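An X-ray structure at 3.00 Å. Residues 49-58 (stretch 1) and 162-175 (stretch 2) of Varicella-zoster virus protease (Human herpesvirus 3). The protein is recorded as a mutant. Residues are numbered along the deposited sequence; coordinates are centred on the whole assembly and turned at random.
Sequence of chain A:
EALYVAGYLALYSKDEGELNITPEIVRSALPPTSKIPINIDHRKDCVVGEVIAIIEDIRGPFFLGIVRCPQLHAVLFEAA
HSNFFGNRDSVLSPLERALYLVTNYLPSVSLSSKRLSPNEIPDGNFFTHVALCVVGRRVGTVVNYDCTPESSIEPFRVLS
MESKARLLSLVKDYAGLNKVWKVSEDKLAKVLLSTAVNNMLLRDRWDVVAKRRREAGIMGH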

# COMPACT_ATOMS: atom_id res chain seq x y z
N GLY A 49 4.06 -9.73 18.60
CA GLY A 49 3.23 -10.68 19.30
C GLY A 49 3.94 -12.00 19.27
O GLY A 49 5.13 -12.04 18.91
N GLU A 50 3.26 -13.08 19.65
CA GLU A 50 3.86 -14.41 19.64
C GLU A 50 2.81 -15.52 19.54
O GLU A 50 1.76 -15.47 20.20
CB GLU A 50 4.72 -14.64 20.90
CG GLU A 50 3.95 -14.96 22.20
CD GLU A 50 4.83 -15.60 23.28
OE1 GLU A 50 5.57 -16.55 22.97
OE2 GLU A 50 4.78 -15.14 24.43
N VAL A 51 3.09 -16.51 18.68
CA VAL A 51 2.21 -17.67 18.50
C VAL A 51 2.05 -18.36 19.87
O VAL A 51 3.03 -18.83 20.44
CB VAL A 51 2.86 -18.70 17.49
CG1 VAL A 51 2.35 -20.12 17.74
CG2 VAL A 51 2.56 -18.30 16.07
N ILE A 52 0.83 -18.41 20.39
CA ILE A 52 0.63 -19.05 21.68
C ILE A 52 0.37 -20.55 21.58
O ILE A 52 0.41 -21.23 22.59
CB ILE A 52 -0.45 -18.36 22.56
CG1 ILE A 52 -1.85 -18.74 22.12
CG2 ILE A 52 -0.30 -16.84 22.50
CD1 ILE A 52 -2.92 -17.87 22.76
N ALA A 53 0.15 -21.06 20.37
CA ALA A 53 -0.11 -22.49 20.15
C ALA A 53 -0.31 -22.87 18.68
O ALA A 53 -0.89 -22.11 17.91
CB ALA A 53 -1.33 -22.95 20.95
N ILE A 54 0.13 -24.07 18.32
CA ILE A 54 0.02 -24.61 16.96
C ILE A 54 -0.37 -26.10 17.07
O ILE A 54 0.26 -26.84 17.82
CB ILE A 54 1.40 -24.60 16.18
CG1 ILE A 54 2.16 -23.29 16.39
CG2 ILE A 54 1.16 -24.79 14.68
CD1 ILE A 54 3.45 -23.19 15.59
N ILE A 55 -1.43 -26.53 16.39
CA ILE A 55 -1.77 -27.93 16.46
C ILE A 55 -1.67 -28.45 15.08
O ILE A 55 -1.44 -27.70 14.13
CB ILE A 55 -3.20 -28.20 16.91
CG1 ILE A 55 -4.20 -27.55 15.96
CG2 ILE A 55 -3.39 -27.78 18.34
CD1 ILE A 55 -5.56 -28.23 15.96
N GLU A 56 -1.95 -29.73 14.95
CA GLU A 56 -1.89 -30.39 13.67
C GLU A 56 -3.29 -30.81 13.30
O GLU A 56 -3.89 -31.63 14.00
CB GLU A 56 -1.01 -31.62 13.80
CG GLU A 56 -0.90 -32.40 12.55
CD GLU A 56 -0.30 -33.74 12.81
OE1 GLU A 56 0.67 -33.81 13.62
OE2 GLU A 56 -0.82 -34.72 12.23
N ASP A 57 -3.82 -30.20 12.24
CA ASP A 57 -5.16 -30.49 11.75
C ASP A 57 -5.12 -31.48 10.58
O ASP A 57 -4.09 -31.64 9.91
CB ASP A 57 -5.88 -29.20 11.33
CG ASP A 57 -7.18 -29.46 10.59
OD1 ASP A 57 -7.93 -30.37 10.99
OD2 ASP A 57 -7.48 -28.76 9.60
N ILE A 58 -6.23 -32.18 10.37
CA ILE A 58 -6.37 -33.14 9.29
C ILE A 58 -5.91 -32.46 7.98
O ILE A 58 -5.29 -33.09 7.12
CB ILE A 58 -7.87 -33.62 9.20
CG1 ILE A 58 -7.96 -35.14 9.23
CG2 ILE A 58 -8.54 -33.14 7.93
CD1 ILE A 58 -7.30 -35.81 8.06
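Stretch 2 (162-175) ESKARLLSLVKDYA

At the centre of this contact a helix, residues 162 to 173 of stretch 2, packs through apolar side chains against a strand, residues 49 to 56 of stretch 1. The helix begins earlier in the chain, as does the strand, and the two run in largely opposed directions: their N-to-C axes make an angle of 140° and approach to 7.9 Å. The early part of the helix therefore lies near the end of the strand, while the residues that close the helix lie farther back along it.

Ile55 is the most deeply covered residue of the strand. Its CB points toward the helix, and its branched side chain spans Ser163 to Leu170: CD1 lies 3.6 Å from OG of Ser163, and CG2 lies 3.5 Å from CD2 of Leu167 and 4.1 Å from CD1 of Leu170. The CB of Leu167 points sideways relative to the strand, but the end of its side chain comes nearer to it, where CD2 meets Ile55. Next along the strand, Ala53 faces Leu170, its methyl meeting the beta-carbon of Leu170 directly, with CB to CB at 4.0 Å; the CA atoms of Ala53 and Leu170 are 6.6 Å apart. Ile54, between Ala53 and Ile55, points away, as strand alternation predicts. The alternation lapses at Ile52 and Ala53, both of which point toward the helix; Ile52 has phi/psi of -88/-10°, far from the usual extended values.

Ile52 serves two partners. Its CD1 meets CG1 of Val171 at 3.4 Å, while its CG2 lies over one face of the Tyr174 ring, 3.5 Å from the ring centroid and only 9° off the normal, a CH-pi contact in which a methyl rests on the aromatic electrons. Tyr174 is the first residue to leave helical phi/psi, yet its N still bonds to O of Leu170, at 3.2 Å, which ties it to the last turn.

Polar residues border the contact at both ends, but only one hydrogen bond crosses it. Beyond the ring, the hydroxyl of Tyr174 reaches Glu50: OH donates a hydrogen bond to OE2 at 2.7 Å, near the plane of the ring. Tyrosine suits this border, offering a flat apolar face to Ile52 and a polar tip to a carboxylate. At the other end, the small side chain of Ser163 meets the tip of Ile55. Toward the solvent, the exposed Arg166 brings NH1 to 3.6 Å from CG2 of Ile55 at the margin of the contact.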

# COMPACT_ATOMS: atom_id res chain seq x y z
N GLU A 162 -13.44 -30.41 18.09
CA GLU A 162 -12.43 -31.14 18.86
C GLU A 162 -11.07 -30.41 18.84
O GLU A 162 -10.34 -30.39 19.85
CB GLU A 162 -12.29 -32.55 18.28
CG GLU A 162 -11.61 -33.58 19.21
CD GLU A 162 -11.29 -34.92 18.52
OE1 GLU A 162 -10.49 -34.91 17.54
OE2 GLU A 162 -11.82 -35.98 18.98
N SER A 163 -10.77 -29.81 17.67
CA SER A 163 -9.55 -29.01 17.39
C SER A 163 -9.68 -27.61 17.99
O SER A 163 -8.78 -27.09 18.64
CB SER A 163 -9.33 -28.82 15.86
OG SER A 163 -8.63 -29.88 15.23
N LYS A 164 -10.81 -26.97 17.71
CA LYS A 164 -11.07 -25.65 18.22
C LYS A 164 -10.89 -25.72 19.71
O LYS A 164 -10.15 -24.93 20.29
CB LYS A 164 -12.48 -25.21 17.83
CG LYS A 164 -12.61 -24.99 16.34
CD LYS A 164 -13.84 -24.19 15.98
CE LYS A 164 -13.94 -24.00 14.49
NZ LYS A 164 -15.27 -23.48 14.04
N ALA A 165 -11.43 -26.77 20.30
CA ALA A 165 -11.37 -27.00 21.75
C ALA A 165 -9.96 -27.03 22.28
O ALA A 165 -9.63 -26.36 23.27
CB ALA A 165 -12.05 -28.31 22.10
N ARG A 166 -9.15 -27.86 21.64
CA ARG A 166 -7.76 -28.08 22.00
C ARG A 166 -6.94 -26.81 22.05
O ARG A 166 -6.20 -26.62 23.01
CB ARG A 166 -7.15 -29.11 21.04
CG ARG A 166 -5.70 -29.42 21.31
CD ARG A 166 -5.48 -30.06 22.68
NE ARG A 166 -4.15 -29.82 23.25
CZ ARG A 166 -3.00 -29.77 22.56
NH1 ARG A 166 -2.97 -29.92 21.24
NH2 ARG A 166 -1.86 -29.54 23.21
N LEU A 167 -7.10 -25.93 21.07
CA LEU A 167 -6.35 -24.67 21.05
C LEU A 167 -6.76 -23.83 22.24
O LEU A 167 -5.92 -23.34 22.99
CB LEU A 167 -6.68 -23.88 19.80
CG LEU A 167 -6.59 -24.54 18.44
CD1 LEU A 167 -7.23 -23.65 17.43
CD2 LEU A 167 -5.18 -24.76 18.08
N LEU A 168 -8.06 -23.67 22.39
CA LEU A 168 -8.63 -22.87 23.47
C LEU A 168 -8.09 -23.26 24.83
O LEU A 168 -7.93 -22.40 25.69
CB LEU A 168 -10.16 -22.97 23.44
CG LEU A 168 -10.90 -21.73 22.95
CD1 LEU A 168 -10.12 -21.04 21.86
CD2 LEU A 168 -12.32 -22.09 22.50
N SER A 169 -7.78 -24.53 25.03
CA SER A 169 -7.25 -24.97 26.31
C SER A 169 -5.79 -24.57 26.45
O SER A 169 -5.37 -24.01 27.47
CB SER A 169 -7.38 -26.48 26.47
OG SER A 169 -6.75 -26.90 27.67
N LEU A 170 -5.02 -24.88 25.42
CA LEU A 170 -3.61 -24.56 25.39
C LEU A 170 -3.48 -23.09 25.73
O LEU A 170 -2.59 -22.71 26.49
CB LEU A 170 -3.02 -24.85 24.01
CG LEU A 170 -2.98 -26.33 23.65
CD1 LEU A 170 -2.85 -26.51 22.15
CD2 LEU A 170 -1.84 -26.97 24.43
N VAL A 171 -4.40 -22.28 25.21
CA VAL A 171 -4.38 -20.85 25.46
C VAL A 171 -4.55 -20.57 26.95
O VAL A 171 -3.84 -19.74 27.53
CB VAL A 171 -5.48 -20.11 24.66
CG1 VAL A 171 -5.43 -18.62 24.92
CG2 VAL A 171 -5.32 -20.40 23.19
N LYS A 172 -5.44 -21.30 27.58
CA LYS A 172 -5.68 -21.10 29.00
C LYS A 172 -4.38 -21.27 29.79
O LYS A 172 -4.13 -20.55 30.77
CB LYS A 172 -6.78 -22.05 29.49
CG LYS A 172 -7.12 -21.88 30.95
CD LYS A 172 -7.37 -20.40 31.31
CE LYS A 172 -7.55 -20.19 32.85
NZ LYS A 172 -7.75 -18.76 33.26
N ASP A 173 -3.53 -22.22 29.39
CA ASP A 173 -2.27 -22.42 30.08
C ASP A 173 -1.51 -21.12 29.92
O ASP A 173 -1.21 -20.44 30.90
CB ASP A 173 -1.38 -23.51 29.44
CG ASP A 173 -1.96 -24.93 29.49
OD1 ASP A 173 -3.04 -25.17 30.10
OD2 ASP A 173 -1.31 -25.81 28.87
N TYR A 174 -1.21 -20.80 28.66
CA TYR A 174 -0.44 -19.63 28.24
C TYR A 174 -0.48 -18.41 29.16
O TYR A 174 -1.45 -17.62 29.14
CB TYR A 174 -0.83 -19.20 26.81
CG TYR A 174 -0.04 -18.01 26.27
CD1 TYR A 174 1.24 -18.17 25.76
CD2 TYR A 174 -0.57 -16.72 26.32
CE1 TYR A 174 2.00 -17.08 25.32
CE2 TYR A 174 0.17 -15.62 25.88
CZ TYR A 174 1.46 -15.80 25.38
OH TYR A 174 2.22 -14.71 24.97
N ALA A 175 0.57 -18.26 29.95
CA ALA A 175 0.65 -17.10 30.83
C ALA A 175 1.63 -16.20 30.10
O ALA A 175 2.61 -16.67 29.49
CB ALA A 175 1.15 -17.47 32.21